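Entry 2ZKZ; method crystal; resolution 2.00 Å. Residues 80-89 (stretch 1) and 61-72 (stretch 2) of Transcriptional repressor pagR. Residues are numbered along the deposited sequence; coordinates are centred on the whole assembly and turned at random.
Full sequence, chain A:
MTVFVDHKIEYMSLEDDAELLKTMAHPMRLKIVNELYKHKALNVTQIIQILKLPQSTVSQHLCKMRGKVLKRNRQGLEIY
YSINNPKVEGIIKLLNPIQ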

# COMPACT_ATOMS: atom_id res chain seq x y z
N TYR A 80 -12.35 -14.47 15.45
CA TYR A 80 -11.34 -13.45 15.66
C TYR A 80 -10.46 -13.30 14.43
O TYR A 80 -10.34 -14.21 13.62
CB TYR A 80 -10.45 -13.76 16.88
CG TYR A 80 -9.61 -15.01 16.76
CD1 TYR A 80 -10.14 -16.26 17.10
CD2 TYR A 80 -8.30 -14.95 16.30
CE1 TYR A 80 -9.37 -17.41 16.99
CE2 TYR A 80 -7.52 -16.10 16.18
CZ TYR A 80 -8.07 -17.33 16.53
OH TYR A 80 -7.31 -18.46 16.41
N TYR A 81 -9.85 -12.13 14.30
CA TYR A 81 -9.00 -11.84 13.16
C TYR A 81 -7.53 -11.86 13.49
O TYR A 81 -7.12 -11.63 14.62
CB TYR A 81 -9.40 -10.49 12.57
CG TYR A 81 -10.77 -10.53 11.94
CD1 TYR A 81 -10.92 -10.90 10.60
CD2 TYR A 81 -11.91 -10.28 12.69
CE1 TYR A 81 -12.18 -11.02 10.03
CE2 TYR A 81 -13.18 -10.40 12.13
CZ TYR A 81 -13.30 -10.77 10.79
OH TYR A 81 -14.54 -10.92 10.22
N SER A 82 -6.73 -12.14 12.47
CA SER A 82 -5.29 -12.18 12.62
C SER A 82 -4.63 -11.84 11.29
O SER A 82 -5.30 -11.72 10.26
CB SER A 82 -4.85 -13.59 13.05
OG SER A 82 -5.19 -14.54 12.05
N ILE A 83 -3.32 -11.65 11.32
CA ILE A 83 -2.57 -11.36 10.10
C ILE A 83 -1.76 -12.61 9.79
O ILE A 83 -0.97 -13.06 10.62
CB ILE A 83 -1.57 -10.20 10.30
CG1 ILE A 83 -2.30 -8.92 10.71
CG2 ILE A 83 -0.80 -9.96 9.00
CD1 ILE A 83 -1.34 -7.81 11.17
N ASN A 84 -1.97 -13.19 8.62
CA ASN A 84 -1.23 -14.39 8.24
C ASN A 84 -0.42 -14.17 6.95
O ASN A 84 0.34 -15.04 6.53
CB ASN A 84 -2.17 -15.58 8.10
CG ASN A 84 -2.74 -15.72 6.70
OD1 ASN A 84 -3.16 -14.74 6.09
ND2 ASN A 84 -2.75 -16.94 6.19
N ASN A 85 -0.59 -13.00 6.33
CA ASN A 85 0.13 -12.66 5.11
C ASN A 85 1.40 -11.91 5.51
O ASN A 85 1.34 -10.84 6.12
CB ASN A 85 -0.72 -11.76 4.21
CG ASN A 85 -0.12 -11.59 2.82
OD1 ASN A 85 1.08 -11.37 2.67
ND2 ASN A 85 -0.96 -11.68 1.80
N PRO A 86 2.57 -12.48 5.17
CA PRO A 86 3.87 -11.88 5.49
C PRO A 86 4.01 -10.45 4.97
O PRO A 86 4.59 -9.59 5.64
CB PRO A 86 4.86 -12.83 4.81
CG PRO A 86 4.13 -14.13 4.79
CD PRO A 86 2.74 -13.72 4.39
N LYS A 87 3.48 -10.20 3.77
CA LYS A 87 3.57 -8.87 3.18
C LYS A 87 2.84 -7.82 4.01
O LYS A 87 3.33 -6.69 4.18
CB LYS A 87 3.02 -8.89 1.75
CG LYS A 87 3.86 -9.69 0.77
CD LYS A 87 3.39 -9.44 -0.67
CE LYS A 87 4.28 -10.13 -1.69
NZ LYS A 87 4.22 -11.61 -1.55
N VAL A 88 1.67 -8.18 4.52
CA VAL A 88 0.89 -7.27 5.35
C VAL A 88 1.65 -6.91 6.61
O VAL A 88 1.75 -5.74 6.97
CB VAL A 88 -0.48 -7.89 5.74
CG1 VAL A 88 -1.22 -6.95 6.68
CG2 VAL A 88 -1.30 -8.15 4.49
N GLU A 89 2.19 -7.92 7.29
CA GLU A 89 2.95 -7.66 8.51
C GLU A 89 4.16 -6.80 8.19
O GLU A 89 4.47 -5.85 8.91
CB GLU A 89 3.42 -8.97 9.16
CG GLU A 89 4.26 -8.75 10.40
CD GLU A 89 4.64 -10.05 11.10
OE1 GLU A 89 5.20 -10.95 10.42
OE2 GLU A 89 4.40 -10.17 12.32
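Stretch 2 61-72: HLCKMRGKVLKR

Stretch 2 leaves the last turn of a helix (61-65, begun earlier in the chain), passes through a tight turn, and enters a strand at Lys 71 that runs antiparallel to the strand 80-82 of stretch 1. Arg 66 is the first residue to leave helical angles, and the turn is gathered around Met 65 O, which accepts from the backbone N of Lys 68, Val 69 and Leu 70. Gly 67, with phi/psi of 94/-17°, adopts a conformation in which a CB would be jammed against the preceding carbonyl.

Two backbone hydrogen bonds fix the register by pairing Ser 82 with Lys 71: Lys 71 N donates to Ser 82 O (2.9 Å, nearly linear) and Ser 82 N to Lys 71 O (3.1 Å). Next along, Tyr 81 and Arg 72 form a non-hydrogen-bonded pair, their CA atoms 4.8 Å apart. Lys 71 O also receives a CA-H contact from Tyr 81 CA at 3.3 Å.

The side chains of Tyr 81 and Arg 72 share one face of the sheet. With chi1 m and chi2 at -88°, the Tyr 81 ring extends back to the helix, where Leu 62 (m, t) covers one ring face: its CD2 lies 4.0 Å from the centroid of the Tyr 81 ring, 8° off the normal, in a CH-pi contact. Leu 62 CD1 comes within 3.8 Å of Tyr 81 CE2. Beyond the ring, Tyr 81 OH lies 3.6 Å from Arg 66 NH1, near the guanidinium plane at its edge, and 3.7 Å from Arg 72 CD. Both arginines begin t, t and turn at chi3 (p). The extended start of Arg 72 brings CD to the Tyr 81 hydroxyl, whereas Arg 66 reaches it with NH1, at the end of its chain.

On the other face are Ser 82 and Lys 71. Ser 82, in the p rotamer, places OG 3.7 Å from Lys 71 CB. The Lys 71 chain is extended through chi3 and turns at chi4 (m); its CD packs 3.8 Å from Asn 84 CG while its end leads away.

Just before the strand of stretch 2, Leu 70, whose chi angles (-92°, 27°) lie between the usual wells, sets CD1 4.2 Å from Ile 83 CG1, just past the strand of stretch 1. Val 69 and Val 88 are both t and meet through their CG1 atoms at 3.8 Å; Val 88 CG2 is also 3.6 Å from Val 69 O. A water joins the stretches here, donating to Val 69 O (2.8 Å) and Asn 84 OD1 (3.0 Å) and accepting from Asn 84 N (2.7 Å). Asn 85, in the t rotamer, caps the following helix, its OD1 accepting from Lys 87 N at 2.9 Å.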

# COMPACT_ATOMS: atom_id res chain seq x y z
N HIS A 61 -15.20 -2.59 7.11
CA HIS A 61 -13.77 -2.63 6.88
C HIS A 61 -13.29 -4.08 6.94
O HIS A 61 -12.55 -4.54 6.07
CB HIS A 61 -13.03 -1.77 7.91
CG HIS A 61 -13.05 -0.31 7.60
ND1 HIS A 61 -13.31 0.65 8.55
CD2 HIS A 61 -12.86 0.35 6.43
CE1 HIS A 61 -13.27 1.85 7.98
NE2 HIS A 61 -13.00 1.69 6.69
N LEU A 62 -13.71 -4.80 7.98
CA LEU A 62 -13.31 -6.20 8.12
C LEU A 62 -13.77 -7.04 6.94
O LEU A 62 -13.04 -7.91 6.47
CB LEU A 62 -13.85 -6.78 9.43
CG LEU A 62 -13.20 -6.22 10.70
CD1 LEU A 62 -13.98 -6.66 11.93
CD2 LEU A 62 -11.75 -6.69 10.79
N CYS A 63 -14.97 -6.75 6.45
CA CYS A 63 -15.51 -7.48 5.31
C CYS A 63 -14.63 -7.29 4.08
O CYS A 63 -14.28 -8.24 3.39
CB CYS A 63 -16.93 -7.00 5.02
SG CYS A 63 -17.73 -7.87 3.67
N LYS A 64 -14.25 -6.04 3.82
CA LYS A 64 -13.41 -5.70 2.68
C LYS A 64 -11.99 -6.29 2.81
O LYS A 64 -11.38 -6.68 1.82
CB LYS A 64 -13.31 -4.18 2.55
CG LYS A 64 -13.35 -3.66 1.13
CD LYS A 64 -14.76 -3.26 0.72
CE LYS A 64 -14.75 -2.57 -0.63
NZ LYS A 64 -16.09 -2.01 -0.97
N MSE A 65 -11.48 -6.34 4.04
CA MSE A 65 -10.13 -6.84 4.30
C MSE A 65 -10.00 -8.36 4.38
O MSE A 65 -8.95 -8.91 4.04
CB MSE A 65 -9.62 -6.24 5.61
CG MSE A 65 -9.76 -4.73 5.67
SE MSE A 65 -9.32 -3.97 7.40
CE MSE A 65 -10.67 -4.75 8.49
N ARG A 66 -11.05 -9.04 4.83
CA ARG A 66 -11.00 -10.49 4.97
C ARG A 66 -10.64 -11.24 3.69
O ARG A 66 -11.29 -11.05 2.66
CB ARG A 66 -12.33 -11.04 5.50
CG ARG A 66 -12.36 -12.57 5.47
CD ARG A 66 -13.63 -13.19 6.03
NE ARG A 66 -14.83 -12.82 5.28
CZ ARG A 66 -15.64 -11.83 5.64
NH1 ARG A 66 -15.37 -11.12 6.72
NH2 ARG A 66 -16.71 -11.56 4.91
N GLY A 67 -9.63 -12.09 3.76
CA GLY A 67 -9.25 -12.87 2.60
C GLY A 67 -8.14 -12.25 1.77
O GLY A 67 -7.52 -12.93 0.96
N LYS A 68 -7.90 -10.96 1.95
CA LYS A 68 -6.87 -10.28 1.20
C LYS A 68 -5.80 -9.74 2.14
O LYS A 68 -4.61 -9.94 1.92
CB LYS A 68 -7.47 -9.11 0.41
CG LYS A 68 -8.41 -9.51 -0.71
CD LYS A 68 -8.96 -8.29 -1.44
CE LYS A 68 -9.88 -8.69 -2.58
NZ LYS A 68 -10.49 -7.50 -3.22
N VAL A 69 -6.24 -9.07 3.19
CA VAL A 69 -5.33 -8.47 4.15
C VAL A 69 -5.36 -9.19 5.50
O VAL A 69 -4.32 -9.35 6.14
CB VAL A 69 -5.70 -6.98 4.37
CG1 VAL A 69 -4.79 -6.36 5.41
CG2 VAL A 69 -5.62 -6.23 3.05
N LEU A 70 -6.55 -9.61 5.91
CA LEU A 70 -6.74 -10.28 7.19
C LEU A 70 -7.29 -11.70 7.07
O LEU A 70 -7.95 -12.05 6.09
CB LEU A 70 -7.69 -9.45 8.06
CG LEU A 70 -7.14 -8.40 9.03
CD1 LEU A 70 -5.82 -7.87 8.58
CD2 LEU A 70 -8.17 -7.29 9.18
N LYS A 71 -7.03 -12.49 8.10
CA LYS A 71 -7.51 -13.86 8.16
C LYS A 71 -8.61 -13.96 9.21
O LYS A 71 -8.45 -13.47 10.33
CB LYS A 71 -6.37 -14.81 8.53
CG LYS A 71 -6.74 -16.28 8.43
CD LYS A 71 -5.56 -17.17 8.79
CE LYS A 71 -5.75 -18.57 8.24
NZ LYS A 71 -7.12 -19.08 8.51
N ARG A 72 -9.74 -14.57 8.85
CA ARG A 72 -10.82 -14.75 9.81
C ARG A 72 -10.64 -16.14 10.42
O ARG A 72 -10.43 -17.12 9.70
CB ARG A 72 -12.18 -14.63 9.13
CG ARG A 72 -13.34 -14.79 10.10
CD ARG A 72 -14.69 -14.55 9.43
NE ARG A 72 -14.91 -15.46 8.32
CZ ARG A 72 -15.95 -15.40 7.50
NH1 ARG A 72 -16.87 -14.46 7.66
NH2 ARG A 72 -16.07 -16.27 6.50
O HOH W 1 -3.30 -11.85 6.73